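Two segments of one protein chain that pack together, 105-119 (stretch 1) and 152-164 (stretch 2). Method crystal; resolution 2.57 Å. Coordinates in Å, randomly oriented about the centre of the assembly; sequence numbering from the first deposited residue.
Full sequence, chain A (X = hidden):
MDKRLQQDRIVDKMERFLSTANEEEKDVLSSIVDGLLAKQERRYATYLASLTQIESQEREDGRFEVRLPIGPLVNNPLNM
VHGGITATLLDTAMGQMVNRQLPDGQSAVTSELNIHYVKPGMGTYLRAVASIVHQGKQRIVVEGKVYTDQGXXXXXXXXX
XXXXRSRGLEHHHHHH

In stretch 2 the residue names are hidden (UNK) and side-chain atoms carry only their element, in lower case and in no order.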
# COMPACT_ATOMS: atom_id res chain seq x y z
N GLY A 105 -4.28 22.27 19.22
CA GLY A 105 -3.92 21.28 20.23
C GLY A 105 -4.00 19.85 19.73
O GLY A 105 -4.39 18.95 20.47
N GLN A 106 -3.62 19.65 18.47
CA GLN A 106 -3.62 18.32 17.85
C GLN A 106 -2.52 18.22 16.81
O GLN A 106 -2.05 19.23 16.29
CB GLN A 106 -4.98 18.04 17.20
CG GLN A 106 -6.08 17.64 18.18
CD GLN A 106 -7.39 17.25 17.50
OE1 GLN A 106 -7.43 16.39 16.62
NE2 GLN A 106 -8.48 17.89 17.92
N SER A 107 -2.11 17.00 16.51
CA SER A 107 -1.05 16.74 15.53
C SER A 107 -1.30 15.36 14.94
O SER A 107 -2.16 14.62 15.43
CB SER A 107 0.31 16.76 16.21
OG SER A 107 0.37 15.80 17.25
N ALA A 108 -0.56 15.00 13.89
CA ALA A 108 -0.75 13.71 13.25
C ALA A 108 0.57 13.10 12.78
O ALA A 108 1.49 13.82 12.39
CB ALA A 108 -1.70 13.85 12.07
N VAL A 109 0.66 11.77 12.82
CA VAL A 109 1.87 11.10 12.40
C VAL A 109 1.61 10.00 11.37
O VAL A 109 0.65 9.23 11.49
CB VAL A 109 2.58 10.50 13.62
CG1 VAL A 109 2.83 11.61 14.64
CG2 VAL A 109 1.73 9.40 14.24
N THR A 110 2.46 9.94 10.35
CA THR A 110 2.34 8.95 9.30
C THR A 110 2.22 7.51 9.83
O THR A 110 3.17 6.94 10.37
CB THR A 110 3.55 9.03 8.36
OG1 THR A 110 3.57 10.31 7.73
CG2 THR A 110 3.48 7.94 7.31
N SER A 111 1.03 6.94 9.65
CA SER A 111 0.74 5.58 10.09
C SER A 111 1.03 4.59 8.95
O SER A 111 1.89 3.71 9.07
CB SER A 111 -0.73 5.51 10.52
OG SER A 111 -1.14 4.19 10.79
N GLU A 112 0.29 4.74 7.86
CA GLU A 112 0.46 3.89 6.70
C GLU A 112 0.88 4.77 5.53
O GLU A 112 0.65 5.98 5.54
CB GLU A 112 -0.83 3.15 6.36
CG GLU A 112 -1.09 1.92 7.21
CD GLU A 112 -1.30 2.25 8.67
OE1 GLU A 112 -2.42 2.66 9.04
OE2 GLU A 112 -0.33 2.11 9.45
N LEU A 113 1.52 4.16 4.54
CA LEU A 113 1.97 4.88 3.35
C LEU A 113 1.94 3.85 2.23
O LEU A 113 2.39 2.73 2.42
CB LEU A 113 3.39 5.41 3.55
CG LEU A 113 3.94 6.31 2.44
CD1 LEU A 113 3.00 7.51 2.19
CD2 LEU A 113 5.32 6.79 2.83
N ASN A 114 1.40 4.23 1.09
CA ASN A 114 1.30 3.34 -0.07
C ASN A 114 1.61 4.17 -1.28
O ASN A 114 1.15 5.30 -1.41
CB ASN A 114 -0.10 2.77 -0.20
CG ASN A 114 -0.13 1.48 -1.01
OD1 ASN A 114 0.39 1.39 -2.14
ND2 ASN A 114 -0.76 0.46 -0.44
N ILE A 115 2.42 3.62 -2.17
CA ILE A 115 2.85 4.34 -3.35
C ILE A 115 2.98 3.41 -4.56
O ILE A 115 3.38 2.26 -4.44
CB ILE A 115 4.19 5.03 -3.06
CG1 ILE A 115 4.22 5.54 -1.62
CG2 ILE A 115 4.37 6.23 -3.99
CD1 ILE A 115 5.60 5.98 -1.14
N HIS A 116 2.61 3.93 -5.72
CA HIS A 116 2.68 3.20 -6.97
C HIS A 116 3.54 4.05 -7.87
O HIS A 116 3.22 5.21 -8.13
CB HIS A 116 1.27 3.02 -7.57
CG HIS A 116 0.39 2.13 -6.76
ND1 HIS A 116 0.05 0.86 -7.16
CD2 HIS A 116 -0.12 2.28 -5.51
CE1 HIS A 116 -0.64 0.26 -6.20
NE2 HIS A 116 -0.75 1.10 -5.19
N TYR A 117 4.66 3.51 -8.30
CA TYR A 117 5.57 4.25 -9.16
C TYR A 117 5.09 4.10 -10.58
O TYR A 117 4.78 3.01 -11.03
CB TYR A 117 6.99 3.72 -8.99
CG TYR A 117 7.56 4.09 -7.65
CD1 TYR A 117 8.16 5.34 -7.46
CD2 TYR A 117 7.44 3.23 -6.57
CE1 TYR A 117 8.63 5.72 -6.19
CE2 TYR A 117 7.91 3.60 -5.31
CZ TYR A 117 8.50 4.85 -5.13
OH TYR A 117 8.92 5.21 -3.88
N VAL A 118 5.06 5.22 -11.29
CA VAL A 118 4.55 5.23 -12.65
C VAL A 118 5.59 5.61 -13.68
O VAL A 118 5.91 4.82 -14.57
CB VAL A 118 3.35 6.21 -12.72
CG1 VAL A 118 2.93 6.43 -14.15
CG2 VAL A 118 2.21 5.66 -11.87
N LYS A 119 6.11 6.83 -13.58
CA LYS A 119 7.11 7.33 -14.50
C LYS A 119 8.32 7.85 -13.74
O LYS A 119 8.19 8.34 -12.61
CB LYS A 119 6.53 8.44 -15.38
CG LYS A 119 5.63 7.96 -16.51
CD LYS A 119 5.14 9.11 -17.39
CE LYS A 119 4.18 10.03 -16.63
NZ LYS A 119 2.94 9.31 -16.22
N UNK A 152 3.39 15.20 -16.11
CA UNK A 152 3.41 13.74 -16.16
C UNK A 152 3.38 13.22 -14.73
O UNK A 152 4.01 13.80 -13.86
c UNK A 152 4.62 13.34 -18.36
c UNK A 152 4.67 13.25 -16.85
o UNK A 152 6.73 14.43 -18.17
c UNK A 152 5.87 13.96 -18.95
o UNK A 152 5.99 13.98 -20.20
N UNK A 153 2.65 12.14 -14.50
CA UNK A 153 2.54 11.57 -13.15
C UNK A 153 3.70 10.63 -12.81
O UNK A 153 3.77 9.51 -13.32
c UNK A 153 1.17 10.11 -11.59
c UNK A 153 1.19 10.80 -12.96
o UNK A 153 0.08 11.71 -13.05
N UNK A 154 4.60 11.09 -11.95
CA UNK A 154 5.74 10.31 -11.51
C UNK A 154 5.27 9.19 -10.60
O UNK A 154 5.73 8.05 -10.70
c UNK A 154 7.29 12.27 -11.64
c UNK A 154 7.89 10.33 -10.16
c UNK A 154 6.75 11.19 -10.73
N UNK A 155 4.35 9.51 -9.70
CA UNK A 155 3.83 8.49 -8.80
C UNK A 155 2.51 8.86 -8.18
O UNK A 155 2.13 10.03 -8.11
c UNK A 155 4.84 8.21 -7.71
N UNK A 156 1.81 7.84 -7.71
CA UNK A 156 0.51 8.01 -7.07
C UNK A 156 0.54 7.15 -5.79
O UNK A 156 1.22 6.12 -5.77
c UNK A 156 -1.95 7.99 -7.78
se UNK A 156 -2.95 6.68 -6.82
c UNK A 156 -3.63 7.87 -5.43
c UNK A 156 -0.55 7.54 -8.06
N UNK A 157 -0.14 7.60 -4.73
CA UNK A 157 -0.18 6.84 -3.49
C UNK A 157 -1.17 7.34 -2.43
O UNK A 157 -1.73 8.42 -2.55
N UNK A 158 -1.38 6.55 -1.38
CA UNK A 158 -2.28 6.94 -0.30
C UNK A 158 -1.53 6.85 1.03
O UNK A 158 -0.49 6.20 1.14
c UNK A 158 -3.56 6.02 -0.24
c UNK A 158 -4.35 6.07 -1.59
o UNK A 158 -3.17 4.66 -0.00
N UNK A 159 -2.05 7.53 2.05
CA UNK A 159 -1.43 7.50 3.35
C UNK A 159 -2.40 7.74 4.49
O UNK A 159 -3.20 8.67 4.46
N UNK A 160 -2.35 6.87 5.50
CA UNK A 160 -3.22 7.02 6.67
C UNK A 160 -2.37 7.61 7.79
O UNK A 160 -1.23 7.19 8.00
o UNK A 160 -4.57 5.79 8.26
c UNK A 160 -3.79 5.66 7.08
N UNK A 161 -2.92 8.60 8.51
CA UNK A 161 -2.21 9.29 9.59
C UNK A 161 -2.90 9.18 10.93
O UNK A 161 -4.12 9.32 11.04
c UNK A 161 0.65 11.47 5.98
c UNK A 161 0.04 11.80 8.29
c UNK A 161 -1.34 10.47 6.86
c UNK A 161 -1.09 11.02 8.11
c UNK A 161 -0.47 10.70 5.79
c UNK A 161 0.90 12.03 7.24
c UNK A 161 -2.03 10.76 9.25
N UNK A 162 -2.10 8.96 11.96
CA UNK A 162 -2.63 8.83 13.30
C UNK A 162 -2.64 10.19 13.99
O UNK A 162 -1.63 10.92 13.99
c UNK A 162 -4.13 6.17 17.29
c UNK A 162 -4.21 5.63 16.01
c UNK A 162 -2.48 7.74 16.52
c UNK A 162 -1.80 7.84 14.11
c UNK A 162 -2.56 7.22 15.23
c UNK A 162 -3.26 7.23 17.55
c UNK A 162 -3.42 6.16 14.98
N UNK A 163 -3.79 10.53 14.56
CA UNK A 163 -4.02 11.79 15.25
C UNK A 163 -3.54 11.76 16.70
O UNK A 163 -3.78 10.79 17.42
c UNK A 163 -5.52 12.14 15.24
c UNK A 163 -6.03 12.16 13.82
c UNK A 163 -5.75 13.47 15.93
N UNK A 164 -2.90 12.85 17.13
CA UNK A 164 -2.40 12.97 18.50
C UNK A 164 -3.15 14.06 19.27
O UNK A 164 -3.46 13.91 20.46
c UNK A 164 -0.17 10.94 18.10
c UNK A 164 0.01 12.38 17.68
c UNK A 164 -0.90 13.30 18.49
c UNK A 164 1.45 12.82 17.88

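At position 152 three carbons run in a row, the third bearing two oxygens, and the first, CB, lies 3.3 Å from Lys119 CE. A carboxylate on such a chain is Glu152; contact is with the root of the chain, while the acid itself leads away, as suits an exposed position. At 153 one carbon carries an oxygen and a carbon, and the backbone does the work: Lys119 NZ donates to the O of 153 at 3.0 Å. This is Thr153, beta-branched and at ease in extended backbone.

Position 154 has three carbons forked at the first; its O receives both Val118 N (3.0 Å) and Lys119 N (3.2 Å), a doubled acceptor at the end of the ladder. It is Val154, an apolar side chain suited to a buried place. Position 155 has a single carbon, 4.2 Å from Ile115 CG2 and also near Tyr117: Ala155, small enough to fit beside both. Position 156 has an unbranched chain of two carbons, selenium and carbon. His116 N reaches the O of 156 at 2.6 Å, and the N of 156 reaches His116 O at 3.0 Å. This is selenomethionine, Met156, whose flexible side chain leads away.

Position 157 has no side chain and its CA is 3.9 Å from Ile115 CA; an ideal CB would come within 2.1 Å of Asn114 O. Gly157 suits this tight spot. At 158 one carbon bears an oxygen and a carbon, the oxygen 3.6 Å from Asn114 CB: Thr158, whose branched CB is at home in a strand. Position 159 is bare again; a CB there would be crowded by a ring carbon of position 161, 3.2 Å away. It is Gly159.

Position 160 has one carbon and one oxygen, the carbon 3.8 Å from Glu112 OE1, and its O takes Ser111 N (2.8 Å) and Glu112 N (2.9 Å): Ser160, a compact side chain. Position 161 ends in a six-carbon ring without a hydroxyl, its face under Thr110 CA, 4.1 Å from the centroid, a CH-pi contact that a flat aromatic can offer, so Phe161. Position 162 has the same atoms, its CB 3.9 Å from Val109 CG2: Phe162, apolar like its partner. Position 163 has three carbons forked at the first, one branch 3.4 Å from Gln106 OE1: Val163, beta-branched for a strand. Position 164 has four carbons forked at the second, an end carbon 3.7 Å from Val109 CG1: Leu164, long enough to reach that apolar neighbour.

The contact is an antiparallel strand pair, held chiefly by backbone hydrogen bonds. Two carbonyls, Val154 O and Ser160 O, each accept from consecutive amides, so the register slips by one residue at each place. The CA atoms come closest at Gly157, and apolar contacts supplement the ladder.

Stretch 2, residues 152-164: ETVAMGTGSFFVL
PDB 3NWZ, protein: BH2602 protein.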